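Local coordinates for NAD-dependent epimerase/dehydratase (Methylobacillus flagellatus KT, PDB 3GPI), which is of unknown function but probably binds a nicotinamide adenine dinucleotide in a Rossmann fold and may act as an epimerase, dehydratase or dehydrogenase, at residues Phe106-Gly111 and Ser149-Phe154; Gly31-Ala36 and Thr45-Val50. All blocks are in the same frame, centred on the assembly; numbering follows the deposited sequence.

Interaction 1: residues Phe106-Gly111 and Ser149-Phe154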
loop_
_atom_site.group_PDB
_atom_site.type_symbol
_atom_site.label_atom_id
_atom_site.label_comp_id
_atom_site.label_asym_id
_atom_site.label_seq_id
_atom_site.Cartn_x
_atom_site.Cartn_y
_atom_site.Cartn_z
ATOM N N PHE A 106 -5.737 -0.404 -8.039
ATOM C CA PHE A 106 -4.458 -1.051 -8.198
ATOM C C PHE A 106 -3.487 -0.463 -7.192
ATOM O O PHE A 106 -3.272 0.769 -7.197
ATOM C CB PHE A 106 -3.979 -0.823 -9.637
ATOM C CG PHE A 106 -2.602 -1.344 -9.915
ATOM C CD1 PHE A 106 -2.386 -2.691 -10.172
ATOM C CD2 PHE A 106 -1.519 -0.478 -9.924
ATOM C CE1 PHE A 106 -1.085 -3.191 -10.415
ATOM C CE2 PHE A 106 -0.223 -0.951 -10.173
ATOM C CZ PHE A 106 -0.003 -2.296 -10.411
ATOM N N VAL A 107 -2.881 -1.323 -6.372
ATOM C CA VAL A 107 -1.933 -0.865 -5.360
ATOM C C VAL A 107 -0.561 -0.827 -5.987
ATOM O O VAL A 107 0.052 -1.840 -6.296
ATOM C CB VAL A 107 -1.938 -1.737 -4.094
ATOM C CG1 VAL A 107 -0.945 -1.212 -3.066
ATOM C CG2 VAL A 107 -3.356 -1.825 -3.489
ATOM N N SER A 108 -0.090 0.387 -6.153
ATOM C CA SER A 108 1.242 0.640 -6.706
ATOM C C SER A 108 2.140 1.120 -5.576
ATOM O O SER A 108 1.827 0.945 -4.390
ATOM C CB SER A 108 1.070 1.692 -7.773
ATOM O OG SER A 108 2.297 2.003 -8.450
ATOM N N SER A 109 3.264 1.743 -5.928
ATOM C CA SER A 109 4.255 2.180 -4.961
ATOM C C SER A 109 4.787 3.557 -5.294
ATOM O O SER A 109 5.012 3.854 -6.468
ATOM C CB SER A 109 5.454 1.219 -5.047
ATOM O OG SER A 109 6.527 1.684 -4.226
ATOM N N THR A 110 5.037 4.390 -4.282
ATOM C CA THR A 110 5.725 5.672 -4.503
ATOM C C THR A 110 7.184 5.485 -4.936
ATOM O O THR A 110 7.820 6.487 -5.280
ATOM C CB THR A 110 5.624 6.592 -3.308
ATOM O OG1 THR A 110 6.117 5.893 -2.160
ATOM C CG2 THR A 110 4.137 7.005 -3.072
ATOM N N GLY A 111 7.685 4.252 -4.951
ATOM C CA GLY A 111 9.070 4.017 -5.429
ATOM C C GLY A 111 9.164 4.334 -6.901
ATOM O O GLY A 111 10.274 4.480 -7.421
ATOM N N SER A 149 -10.615 2.937 -13.267
ATOM C CA SER A 149 -9.591 2.483 -12.319
ATOM C C SER A 149 -9.021 3.620 -11.519
ATOM O O SER A 149 -9.090 4.760 -11.899
ATOM C CB SER A 149 -8.467 1.778 -13.077
ATOM O OG SER A 149 -7.811 2.651 -13.964
ATOM N N THR A 150 -8.406 3.247 -10.404
ATOM C CA THR A 150 -7.713 4.147 -9.512
ATOM C C THR A 150 -6.434 3.452 -9.117
ATOM O O THR A 150 -6.454 2.361 -8.553
ATOM C CB THR A 150 -8.527 4.413 -8.268
ATOM O OG1 THR A 150 -9.740 5.071 -8.648
ATOM C CG2 THR A 150 -7.728 5.320 -7.292
ATOM N N ILE A 151 -5.324 4.106 -9.428
ATOM C CA ILE A 151 -4.005 3.653 -9.009
ATOM C C ILE A 151 -3.710 4.325 -7.666
ATOM O O ILE A 151 -3.895 5.524 -7.472
ATOM C CB ILE A 151 -2.979 4.109 -10.040
ATOM C CG1 ILE A 151 -3.179 3.346 -11.352
ATOM C CG2 ILE A 151 -1.551 3.924 -9.516
ATOM C CD1 ILE A 151 -2.501 4.051 -12.497
ATOM N N LEU A 152 -3.270 3.482 -6.730
ATOM C CA LEU A 152 -2.957 3.937 -5.375
ATOM C C LEU A 152 -1.460 3.736 -5.156
ATOM O O LEU A 152 -1.015 2.592 -4.929
ATOM C CB LEU A 152 -3.752 3.091 -4.374
ATOM C CG LEU A 152 -5.265 3.214 -4.600
ATOM C CD1 LEU A 152 -5.973 2.138 -3.794
ATOM C CD2 LEU A 152 -5.781 4.595 -4.276
ATOM N N ARG A 153 -0.679 4.825 -5.237
ATOM C CA ARG A 153 0.771 4.674 -5.004
ATOM C C ARG A 153 1.045 4.788 -3.512
ATOM O O ARG A 153 0.974 5.882 -2.954
ATOM C CB ARG A 153 1.526 5.767 -5.761
ATOM C CG ARG A 153 1.532 5.499 -7.260
ATOM C CD ARG A 153 2.259 6.598 -8.038
ATOM N NE ARG A 153 2.145 6.351 -9.475
ATOM C CZ ARG A 153 2.265 7.308 -10.405
ATOM N NH1 ARG A 153 2.510 8.557 -10.066
ATOM N NH2 ARG A 153 2.101 6.972 -11.670
ATOM N N PHE A 154 1.219 3.622 -2.868
ATOM C CA PHE A 154 1.430 3.586 -1.422
ATOM C C PHE A 154 2.894 3.924 -1.113
ATOM O O PHE A 154 3.803 3.454 -1.822
ATOM C CB PHE A 154 1.190 2.166 -0.908
ATOM C CG PHE A 154 -0.238 1.841 -0.543
ATOM C CD1 PHE A 154 -0.495 1.216 0.668
ATOM C CD2 PHE A 154 -1.288 2.126 -1.386
ATOM C CE1 PHE A 154 -1.816 0.887 1.034
ATOM C CE2 PHE A 154 -2.609 1.840 -1.006
ATOM C CZ PHE A 154 -2.884 1.205 0.181
#
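Strand 106-109 and strand 149-154 run parallel in the sheet core, twisted 36° against each other, and alternate residues of the first do the bonding. Phe106 receives Leu152 N at its O and gives its own N to Thr150 O; Ser108 binds Leu152 and Phe154 in the same way. The Ser108 N to Leu152 O bond is short, 2.7 Å, whereas Phe154 N sits 3.1 Å from Ser108 O and well above that carbonyl plane. Thr110 N, 2.9 Å from Phe154 O, adds a last bond just beyond the strand.

Val107 and Phe154 pack closely. With CG1 anti to the backbone N, Val107 lays this methyl over one face of the phenyl ring, 4.0 Å from its centroid, a CH-pi contact; Leu152 CB meets the ring edge. Branched and aromatic side chains suit this dry layer. Phe106 and Ile151 pair more loosely, CD2 to CG1 4.4 Å, and Ile151 is partly exposed. Ser109, on the Val107 side at its strand's end, accepts from Gly111 N at OG, 2.9 Å, an ST turn at the start of the 3-10 segment that follows.

Arg153 runs extended past Ser108, its CG 3.8 Å from Ser108 OG. Glu141 of helix 132-143 salt-bridges Arg153 NH2 and hydrogen-bonds Ser108 OG, while Tyr113 OH meets Arg153 NH1. The face of Val107, Leu152 and Phe154 is thus mainly apolar under helix 187-201; the other, under helix 132-143, mixes Phe106 and Ile151 with a polar group whose buried arginine probably stays charged because the carboxylate balances it.

Interaction 2: residues Gly31-Ala36 and Thr45-Val50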
loop_
_atom_site.group_PDB
_atom_site.type_symbol
_atom_site.label_atom_id
_atom_site.label_comp_id
_atom_site.label_asym_id
_atom_site.label_seq_id
_atom_site.Cartn_x
_atom_site.Cartn_y
_atom_site.Cartn_z
ATOM N N GLY A 31 -10.718 -13.466 -1.654
ATOM C CA GLY A 31 -9.316 -13.211 -1.981
ATOM C C GLY A 31 -8.715 -14.269 -2.885
ATOM O O GLY A 31 -9.215 -15.401 -2.949
ATOM N N LEU A 32 -7.665 -13.892 -3.566
ATOM C CA LEU A 32 -6.895 -14.820 -4.360
ATOM C C LEU A 32 -5.521 -14.851 -3.701
ATOM O O LEU A 32 -4.836 -13.810 -3.626
ATOM C CB LEU A 32 -6.825 -14.307 -5.815
ATOM C CG LEU A 32 -6.359 -15.182 -6.976
ATOM C CD1 LEU A 32 -6.762 -14.492 -8.273
ATOM C CD2 LEU A 32 -4.841 -15.374 -6.922
ATOM N N ARG A 33 -5.102 -16.041 -3.239
ATOM C CA ARG A 33 -3.825 -16.213 -2.535
ATOM C C ARG A 33 -2.988 -17.336 -3.137
ATOM O O ARG A 33 -3.466 -18.075 -3.986
ATOM C CB ARG A 33 -4.126 -16.536 -1.080
ATOM C CG ARG A 33 -4.728 -17.940 -0.906
ATOM C CD ARG A 33 -4.758 -18.368 0.518
ATOM N NE ARG A 33 -5.644 -19.513 0.670
ATOM C CZ ARG A 33 -5.243 -20.744 0.974
ATOM N NH1 ARG A 33 -3.956 -21.008 1.191
ATOM N NH2 ARG A 33 -6.134 -21.710 1.095
ATOM N N ARG A 34 -1.739 -17.453 -2.691
ATOM C CA ARG A 34 -0.910 -18.644 -2.956
ATOM C C ARG A 34 -1.099 -19.752 -1.892
ATOM O O ARG A 34 -1.422 -19.454 -0.720
ATOM C CB ARG A 34 0.546 -18.216 -2.951
ATOM C CG ARG A 34 0.907 -17.154 -3.993
ATOM C CD ARG A 34 2.416 -16.858 -3.965
ATOM N NE ARG A 34 2.840 -16.410 -2.639
ATOM C CZ ARG A 34 2.904 -15.140 -2.257
ATOM N NH1 ARG A 34 2.603 -14.165 -3.114
ATOM N NH2 ARG A 34 3.276 -14.847 -1.020
ATOM N N SER A 35 -0.814 -21.019 -2.255
ATOM C CA SER A 35 -0.965 -22.157 -1.317
ATOM C C SER A 35 -0.057 -22.064 -0.093
ATOM O O SER A 35 -0.427 -22.494 0.985
ATOM C CB SER A 35 -0.770 -23.499 -2.013
ATOM O OG SER A 35 0.553 -23.645 -2.460
ATOM N N ALA A 36 1.106 -21.439 -0.245
ATOM C CA ALA A 36 2.034 -21.292 0.882
ATOM C C ALA A 36 1.645 -20.183 1.861
ATOM O O ALA A 36 2.365 -19.927 2.835
ATOM C CB ALA A 36 3.444 -21.076 0.378
ATOM N N THR A 45 -11.083 -17.328 0.586
ATOM C CA THR A 45 -10.125 -17.202 -0.500
ATOM C C THR A 45 -10.114 -18.456 -1.365
ATOM O O THR A 45 -10.584 -19.498 -0.918
ATOM C CB THR A 45 -8.641 -16.964 -0.027
ATOM O OG1 THR A 45 -8.161 -18.150 0.624
ATOM C CG2 THR A 45 -8.512 -15.798 0.953
ATOM N N LEU A 46 -9.547 -18.313 -2.561
ATOM C CA LEU A 46 -9.129 -19.431 -3.411
ATOM C C LEU A 46 -7.641 -19.317 -3.686
ATOM O O LEU A 46 -7.039 -18.248 -3.561
ATOM C CB LEU A 46 -9.933 -19.466 -4.730
ATOM C CG LEU A 46 -9.723 -18.283 -5.680
ATOM C CD1 LEU A 46 -8.952 -18.706 -6.904
ATOM C CD2 LEU A 46 -11.089 -17.715 -6.106
ATOM N N ILE A 47 -7.036 -20.445 -4.042
ATOM C CA ILE A 47 -5.653 -20.508 -4.425
ATOM C C ILE A 47 -5.536 -20.384 -5.930
ATOM O O ILE A 47 -6.210 -21.105 -6.688
ATOM C CB ILE A 47 -4.992 -21.847 -3.899
ATOM C CG1 ILE A 47 -4.966 -21.873 -2.365
ATOM C CG2 ILE A 47 -3.591 -22.023 -4.493
ATOM C CD1 ILE A 47 -4.810 -23.299 -1.739
ATOM N N ALA A 48 -4.695 -19.472 -6.377
ATOM C CA ALA A 48 -4.359 -19.372 -7.774
ATOM C C ALA A 48 -3.027 -18.672 -7.955
ATOM O O ALA A 48 -2.457 -18.147 -6.991
ATOM C CB ALA A 48 -5.466 -18.645 -8.543
ATOM N N ASP A 49 -2.531 -18.668 -9.188
ATOM C CA ASP A 49 -1.245 -18.073 -9.516
ATOM C C ASP A 49 -1.491 -17.129 -10.642
ATOM O O ASP A 49 -1.765 -17.557 -11.769
ATOM C CB ASP A 49 -0.241 -19.150 -9.958
ATOM C CG ASP A 49 1.147 -18.577 -10.280
ATOM O OD1 ASP A 49 1.314 -17.360 -10.497
ATOM O OD2 ASP A 49 2.097 -19.376 -10.332
ATOM N N VAL A 50 -1.399 -15.829 -10.356
ATOM C CA VAL A 50 -1.686 -14.810 -11.354
ATOM C C VAL A 50 -0.784 -14.873 -12.593
ATOM O O VAL A 50 -1.132 -14.345 -13.632
ATOM C CB VAL A 50 -1.720 -13.382 -10.746
ATOM C CG1 VAL A 50 -2.827 -13.283 -9.678
ATOM C CG2 VAL A 50 -0.343 -12.999 -10.173
HETATM O O HOH W 1 -8.793 -21.454 -0.023
#
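Strand 31-33 and strand 45-47 lie parallel, their axes 4.7 Å apart, and three straight backbone bonds join them: Leu46 N to Gly31 O, Arg33 N to Leu46 O and Ala48 N to Arg33 O. Gly31 suits its place because a CB there would come 3.1 Å from Thr45 CG2, a tight fit.

Arg33 carries the side-chain contact. Its CG takes the crowded position between the backbone N and the carbonyl carbon (chi1 70°), and the chain then runs extended across Thr45, at about a right angle to it. NE donates its N-H to Thr45 OG1 at 2.9 Å, with the hydroxyl nearly in the guanidinium plane. Ile47 lies over one face of that group, its CG1 3.5 Å from Arg33 CZ and centred above it, so a branched aliphatic side chain covers one face of the flat cation. A water accepts from Arg33 NH2 and donates to Thr45 O, which fixes the rotation of the group further. An alanine in place of Arg33 would remove the NE donor and the plane under Ile47, and would probably loosen Thr45 and the water-bridged edge of the contact.

On the opposite face Leu32, CG anti to the backbone N, pushes CD2 to 3.7 Å from Ala48 CB and 4.0 Å from Val50 CG1; the small alanine makes room for the leucine tip.

Leu32 makes backbone bonds with Ile8 of strand 6-9 and with Gly10 just after it, in a probable glycine-rich nucleotide-binding turn. Strand 45-47 lies on the other side of strand 29-33, with Leu46 touching Leu62, and Asn91 ND2 of helix 86-95 donates a hydrogen bond to Val50 O.

Both contacts are parallel strand pairs of one Rossmann-type sheet, and all four segments belong to the same NAD-dependent epimerase/dehydratase region. Interaction 2 comes first along the chain, and its strands 29-33 and 45-47 lie to one side of strand 6-9. Strand 66-69, on the other side, then leads across to strand 103-109 of interaction 1. Two strands therefore separate the pairs; their centres are 21 Å apart and nearest atoms about 10 Å, without touching. Interaction 1 is buried near the middle of the chain and has helix 132-143 between its strands, whereas a helix-free loop joins those of interaction 2. Together they span both halves of the probable dinucleotide-binding sheet.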